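Local coordinates for protein dinoflagellate luciferase (Lingulodinium polyedrum, PDB 1VPR) that catalyses, in its third luciferase domain, the pH-dependent oxidation of dinoflagellate luciferin by O2 with emission of blue light, at residues G26-N31 and F58-E63; D196-Q201 and L242-N247. All blocks are in the same frame, centred on the assembly; numbering follows the deposited sequence.

Contact 1: residues G26-N31 and F58-E63; sequences GDNFKN and FHYLLE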
loop_
_atom_site.group_PDB
_atom_site.type_symbol
_atom_site.label_atom_id
_atom_site.label_comp_id
_atom_site.label_asym_id
_atom_site.label_seq_id
_atom_site.Cartn_x
_atom_site.Cartn_y
_atom_site.Cartn_z
ATOM N N GLY A 26 -15.685 17.929 0.936
ATOM C CA GLY A 26 -16.033 18.293 2.297
ATOM C C GLY A 26 -14.939 17.938 3.285
ATOM O O GLY A 26 -13.763 18.185 3.029
ATOM N N ASP A 27 -15.317 17.322 4.403
ATOM C CA ASP A 27 -14.348 16.967 5.427
ATOM C C ASP A 27 -13.754 15.555 5.314
ATOM O O ASP A 27 -13.155 15.056 6.265
ATOM C CB ASP A 27 -14.981 17.150 6.812
ATOM C CG ASP A 27 -13.947 17.396 7.899
ATOM O OD1 ASP A 27 -13.319 18.485 7.898
ATOM O OD2 ASP A 27 -13.754 16.496 8.749
ATOM N N ASN A 28 -13.894 14.913 4.160
ATOM C CA ASN A 28 -13.355 13.564 4.010
ATOM C C ASN A 28 -11.830 13.491 4.104
ATOM O O ASN A 28 -11.281 12.463 4.513
ATOM C CB ASN A 28 -13.838 12.947 2.688
ATOM C CG ASN A 28 -15.273 12.455 2.772
ATOM O OD1 ASN A 28 -15.959 12.704 3.768
ATOM N ND2 ASN A 28 -15.733 11.752 1.736
ATOM N N PHE A 29 -11.158 14.583 3.748
ATOM C CA PHE A 29 -9.689 14.654 3.779
ATOM C C PHE A 29 -9.208 15.656 4.823
ATOM O O PHE A 29 -9.570 16.838 4.768
ATOM C CB PHE A 29 -9.149 15.075 2.400
ATOM C CG PHE A 29 -9.373 14.054 1.318
ATOM C CD1 PHE A 29 -8.334 13.223 0.898
ATOM C CD2 PHE A 29 -10.629 13.895 0.739
ATOM C CE1 PHE A 29 -8.546 12.254 -0.077
ATOM C CE2 PHE A 29 -10.850 12.928 -0.237
ATOM C CZ PHE A 29 -9.806 12.106 -0.645
ATOM N N LYS A 30 -8.387 15.200 5.766
ATOM C CA LYS A 30 -7.882 16.098 6.805
ATOM C C LYS A 30 -6.639 15.524 7.484
ATOM O O LYS A 30 -6.520 14.312 7.643
ATOM C CB LYS A 30 -8.968 16.355 7.863
ATOM C CG LYS A 30 -9.155 15.220 8.860
ATOM C CD LYS A 30 -9.427 13.918 8.132
ATOM C CE LYS A 30 -9.245 12.713 9.027
ATOM N NZ LYS A 30 -9.468 11.485 8.210
ATOM N N ASN A 31 -5.727 16.406 7.886
ATOM C CA ASN A 31 -4.480 16.015 8.550
ATOM C C ASN A 31 -3.695 14.949 7.781
ATOM O O ASN A 31 -3.000 14.116 8.371
ATOM C CB ASN A 31 -4.780 15.544 9.973
ATOM C CG ASN A 31 -5.222 16.689 10.875
ATOM O OD1 ASN A 31 -5.573 16.488 12.040
ATOM N ND2 ASN A 31 -5.199 17.906 10.335
ATOM N N PHE A 58 -18.584 2.697 -4.575
ATOM C CA PHE A 58 -17.604 2.317 -5.583
ATOM C C PHE A 58 -17.368 3.473 -6.539
ATOM O O PHE A 58 -16.242 3.685 -6.979
ATOM C CB PHE A 58 -18.068 1.085 -6.364
ATOM C CG PHE A 58 -17.968 -0.203 -5.584
ATOM C CD1 PHE A 58 -19.112 -0.908 -5.229
ATOM C CD2 PHE A 58 -16.730 -0.717 -5.223
ATOM C CE1 PHE A 58 -19.025 -2.105 -4.528
ATOM C CE2 PHE A 58 -16.623 -1.917 -4.518
ATOM C CZ PHE A 58 -17.771 -2.615 -4.169
ATOM N N HIS A 59 -18.426 4.218 -6.870
ATOM C CA HIS A 59 -18.284 5.360 -7.763
ATOM C C HIS A 59 -17.414 6.437 -7.125
ATOM O O HIS A 59 -16.705 7.171 -7.824
ATOM C CB HIS A 59 -19.643 5.955 -8.120
ATOM C CG HIS A 59 -20.436 5.101 -9.052
ATOM N ND1 HIS A 59 -21.004 3.906 -8.663
ATOM C CD2 HIS A 59 -20.686 5.225 -10.376
ATOM C CE1 HIS A 59 -21.563 3.330 -9.713
ATOM N NE2 HIS A 59 -21.383 4.111 -10.765
ATOM N N TYR A 60 -17.477 6.542 -5.801
ATOM C CA TYR A 60 -16.670 7.530 -5.094
ATOM C C TYR A 60 -15.204 7.085 -5.181
ATOM O O TYR A 60 -14.304 7.885 -5.457
ATOM C CB TYR A 60 -17.092 7.610 -3.631
ATOM C CG TYR A 60 -16.205 8.504 -2.789
ATOM C CD1 TYR A 60 -16.205 9.893 -2.957
ATOM C CD2 TYR A 60 -15.380 7.954 -1.798
ATOM C CE1 TYR A 60 -15.402 10.712 -2.149
ATOM C CE2 TYR A 60 -14.585 8.759 -0.983
ATOM C CZ TYR A 60 -14.597 10.130 -1.163
ATOM O OH TYR A 60 -13.799 10.914 -0.359
ATOM N N LEU A 61 -14.972 5.803 -4.931
ATOM C CA LEU A 61 -13.622 5.256 -4.996
ATOM C C LEU A 61 -13.036 5.442 -6.400
ATOM O O LEU A 61 -11.859 5.772 -6.550
ATOM C CB LEU A 61 -13.632 3.767 -4.622
ATOM C CG LEU A 61 -14.010 3.427 -3.183
ATOM C CD1 LEU A 61 -13.792 1.936 -2.967
ATOM C CD2 LEU A 61 -13.171 4.255 -2.204
ATOM N N LEU A 62 -13.848 5.240 -7.432
ATOM C CA LEU A 62 -13.346 5.417 -8.787
ATOM C C LEU A 62 -12.834 6.821 -8.983
ATOM O O LEU A 62 -11.774 7.021 -9.581
ATOM C CB LEU A 62 -14.420 5.130 -9.832
ATOM C CG LEU A 62 -14.536 3.687 -10.308
ATOM C CD1 LEU A 62 -15.512 3.645 -11.482
ATOM C CD2 LEU A 62 -13.163 3.167 -10.763
ATOM N N GLU A 63 -13.571 7.805 -8.481
ATOM C CA GLU A 63 -13.120 9.168 -8.637
ATOM C C GLU A 63 -11.887 9.426 -7.767
ATOM O O GLU A 63 -11.007 10.183 -8.157
ATOM C CB GLU A 63 -14.232 10.144 -8.277
ATOM C CG GLU A 63 -13.911 11.580 -8.626
ATOM C CD GLU A 63 -15.087 12.495 -8.341
ATOM O OE1 GLU A 63 -15.073 13.202 -7.308
ATOM O OE2 GLU A 63 -16.034 12.484 -9.151
#
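Y60 reaches out from helix 57-65 and sets its phenol oxygen between the side chains of N28 and F29. The two backbones stay well apart, with the CA atoms of N28 and Y60 11.4 Å from each other, and the tyrosine ring spans the gap. Its CG lies anti to the backbone N (chi1 174°), which swings the ring off the helix toward the short hairpin of strands 29-30 and 33-34 in the helical bundle domain. N28 comes to meet it from the opposite direction. Its ND2 donates to Y60 OH over 3.0 Å, nearly straight at 167° and with the oxygen close to the amide plane, while the amide stands almost perpendicular to the phenol ring.

The tight part of the contact is gathered round that hydroxyl, where CE2 of the F29 ring also comes in, obliquely, to 3.6 Å from Y60 OH; F29 and Y60 are both buried. H34, on the partner strand, stacks on F29 and bonds through NE2 to the same hydroxyl, while F54 meets the Y60 ring edge-to-face and M47 and V49 pack against it. The looser, solvent side belongs to N28, which packs on P36 and V49 yet stays partly exposed.

A buried hydroxyl is thus held by two nitrogens. The amide of N28 can only donate, so Y60 OH accepts there and its own hydrogen is probably available to H34 NE2; a protonated imidazole would probably upset that sharing.

Contact 2: residues D196-Q201 and L242-N247; sequences DTDHHQ and LVSGGN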
loop_
_atom_site.group_PDB
_atom_site.type_symbol
_atom_site.label_atom_id
_atom_site.label_comp_id
_atom_site.label_asym_id
_atom_site.label_seq_id
_atom_site.Cartn_x
_atom_site.Cartn_y
_atom_site.Cartn_z
ATOM N N ASP A 196 -11.475 -8.580 -1.362
ATOM C CA ASP A 196 -10.564 -9.221 -2.308
ATOM C C ASP A 196 -9.573 -8.275 -2.981
ATOM O O ASP A 196 -8.463 -8.684 -3.318
ATOM C CB ASP A 196 -11.348 -9.975 -3.382
ATOM C CG ASP A 196 -11.976 -11.269 -2.856
ATOM O OD1 ASP A 196 -12.749 -11.900 -3.616
ATOM O OD2 ASP A 196 -11.694 -11.655 -1.703
ATOM N N THR A 197 -9.960 -7.017 -3.172
ATOM C CA THR A 197 -9.063 -6.046 -3.803
ATOM C C THR A 197 -8.405 -5.129 -2.774
ATOM O O THR A 197 -7.639 -4.242 -3.141
ATOM C CB THR A 197 -9.820 -5.156 -4.817
ATOM O OG1 THR A 197 -10.823 -4.401 -4.134
ATOM C CG2 THR A 197 -10.487 -6.013 -5.871
ATOM N N ASP A 198 -8.639 -5.367 -1.490
ATOM C CA ASP A 198 -8.099 -4.466 -0.470
ATOM C C ASP A 198 -6.581 -4.382 -0.462
ATOM O O ASP A 198 -5.861 -5.321 -0.847
ATOM C CB ASP A 198 -8.617 -4.828 0.942
ATOM C CG ASP A 198 -8.765 -3.596 1.862
ATOM O OD1 ASP A 198 -9.130 -3.754 3.056
ATOM O OD2 ASP A 198 -8.530 -2.456 1.401
ATOM N N HIS A 199 -6.120 -3.219 -0.021
ATOM C CA HIS A 199 -4.718 -2.888 0.084
ATOM C C HIS A 199 -3.819 -3.387 -1.036
ATOM O O HIS A 199 -4.075 -3.078 -2.194
ATOM C CB HIS A 199 -4.161 -3.251 1.487
ATOM C CG HIS A 199 -4.419 -4.660 1.929
ATOM N ND1 HIS A 199 -3.582 -5.706 1.602
ATOM C CD2 HIS A 199 -5.408 -5.189 2.689
ATOM C CE1 HIS A 199 -4.046 -6.821 2.143
ATOM N NE2 HIS A 199 -5.154 -6.532 2.807
ATOM N N HIS A 200 -2.780 -4.168 -0.738
ATOM C CA HIS A 200 -1.877 -4.555 -1.817
ATOM C C HIS A 200 -2.276 -5.696 -2.714
ATOM O O HIS A 200 -1.455 -6.174 -3.486
ATOM C CB HIS A 200 -0.467 -4.774 -1.262
ATOM C CG HIS A 200 0.105 -3.542 -0.641
ATOM N ND1 HIS A 200 0.149 -2.334 -1.305
ATOM C CD2 HIS A 200 0.644 -3.323 0.580
ATOM C CE1 HIS A 200 0.697 -1.424 -0.518
ATOM N NE2 HIS A 200 1.008 -1.999 0.632
ATOM N N GLN A 201 -3.531 -6.133 -2.614
ATOM C CA GLN A 201 -4.045 -7.174 -3.488
ATOM C C GLN A 201 -4.230 -6.569 -4.876
ATOM O O GLN A 201 -4.170 -7.285 -5.882
ATOM C CB GLN A 201 -5.354 -7.732 -2.940
ATOM C CG GLN A 201 -5.091 -8.731 -1.822
ATOM C CD GLN A 201 -6.306 -9.053 -0.987
ATOM O OE1 GLN A 201 -6.621 -10.215 -0.777
ATOM N NE2 GLN A 201 -6.967 -8.034 -0.478
ATOM N N LEU A 242 -6.714 1.628 6.483
ATOM C CA LEU A 242 -7.318 1.493 5.161
ATOM C C LEU A 242 -8.669 2.183 5.049
ATOM O O LEU A 242 -9.429 2.276 6.037
ATOM C CB LEU A 242 -7.495 0.014 4.831
ATOM C CG LEU A 242 -6.275 -0.878 5.063
ATOM C CD1 LEU A 242 -6.659 -2.322 4.772
ATOM C CD2 LEU A 242 -5.108 -0.420 4.200
ATOM N N VAL A 243 -8.967 2.654 3.842
ATOM C CA VAL A 243 -10.229 3.314 3.550
ATOM C C VAL A 243 -11.374 2.329 3.784
ATOM O O VAL A 243 -12.515 2.744 4.058
ATOM C CB VAL A 243 -10.272 3.789 2.083
ATOM C CG1 VAL A 243 -11.686 4.208 1.700
ATOM C CG2 VAL A 243 -9.305 4.952 1.892
ATOM N N SER A 244 -11.068 1.034 3.670
ATOM C CA SER A 244 -12.057 -0.027 3.868
ATOM C C SER A 244 -12.389 -0.209 5.350
ATOM O O SER A 244 -13.368 -0.869 5.704
ATOM C CB SER A 244 -11.524 -1.348 3.320
ATOM O OG SER A 244 -10.515 -1.858 4.175
ATOM N N GLY A 245 -11.579 0.384 6.214
ATOM C CA GLY A 245 -11.793 0.253 7.640
ATOM C C GLY A 245 -10.809 -0.757 8.203
ATOM O O GLY A 245 -10.665 -0.887 9.416
ATOM N N GLY A 246 -10.114 -1.460 7.317
ATOM C CA GLY A 246 -9.151 -2.458 7.757
ATOM C C GLY A 246 -7.933 -1.805 8.376
ATOM O O GLY A 246 -7.714 -0.591 8.205
ATOM N N ASN A 247 -7.144 -2.583 9.116
ATOM C CA ASN A 247 -5.932 -2.049 9.747
ATOM C C ASN A 247 -4.778 -3.005 9.476
ATOM O O ASN A 247 -4.896 -4.215 9.719
ATOM C CB ASN A 247 -6.106 -1.906 11.265
ATOM C CG ASN A 247 -7.161 -0.871 11.652
ATOM O OD1 ASN A 247 -6.956 0.338 11.524
ATOM N ND2 ASN A 247 -8.303 -1.355 12.126
HETATM O O HOH W 1 -9.158 0.213 1.646
#
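The imidazole of H199 receives the CD1 methyl of L242 obliquely, 3.8 Å from its CD2, while one face carries the amide of Q201, with NE2 3.9 Å above the plane and offset toward the rim. F273 meets this ring edge-to-face, and NE2 of H199 bonds to E266. The contact belongs to the calycin-type barrel and joins the C-terminal end of helix 187-197 and the residues after it to the type I turn L242-G245, in the hairpin between strands 237-241 and 247-253. The other flat group is the D198 carboxylate. S244 OG donates to its OD1 on the syn side, 27° out of plane, over a short 2.6 Å; the backbone N of H199 approaches OD2 from above that plane.

L242 forks over the junction, CD1 coming to 3.3 Å from D198 OD1 and CD2 lying near H199 CB. A water adds a second link, donating a hydrogen bond to D198 OD2 and accepting one from S244 N. With an alanine at D198, S244 OG and the backbone N of H199 would probably lose their acceptor and the water link would be cut. G246 suits this tight spot, as a CB there would run into L242 CD1.

Q201 N and Q201 NE2 grip D198 O from opposite faces of its carbonyl plane. In the turn, S244 OG sits between its backbone N and carbonyl carbon (chi1 73°), which lets it face D198 OD1 while accepting from G246 N at 3.2 Å, closing an ST turn.

In the fold
From the N terminus, contact 1 comes first: 26-31 meets 58-63 and closes a loop of 26 residues holding strand 33-34 and the small hairpin 47-49/52-54, all within the helical bundle domain. The chain then passes into the catalytic domain, through several helices and the first barrel strand, 163-169, before contact 2. That contact closes a loop of 40 residues containing strands 206-212, 215-219, 229-233 and 237-241, and ties the residues after helix 187-197 to the turn ahead of strand 247-253. The two loops follow in series, neither nested nor crossed. Their centres are about 15 Å apart, and they meet where L61 CD2 packs 4.2 Å from V243 CG1; F58 also packs on helix 187-197, joining the two domains.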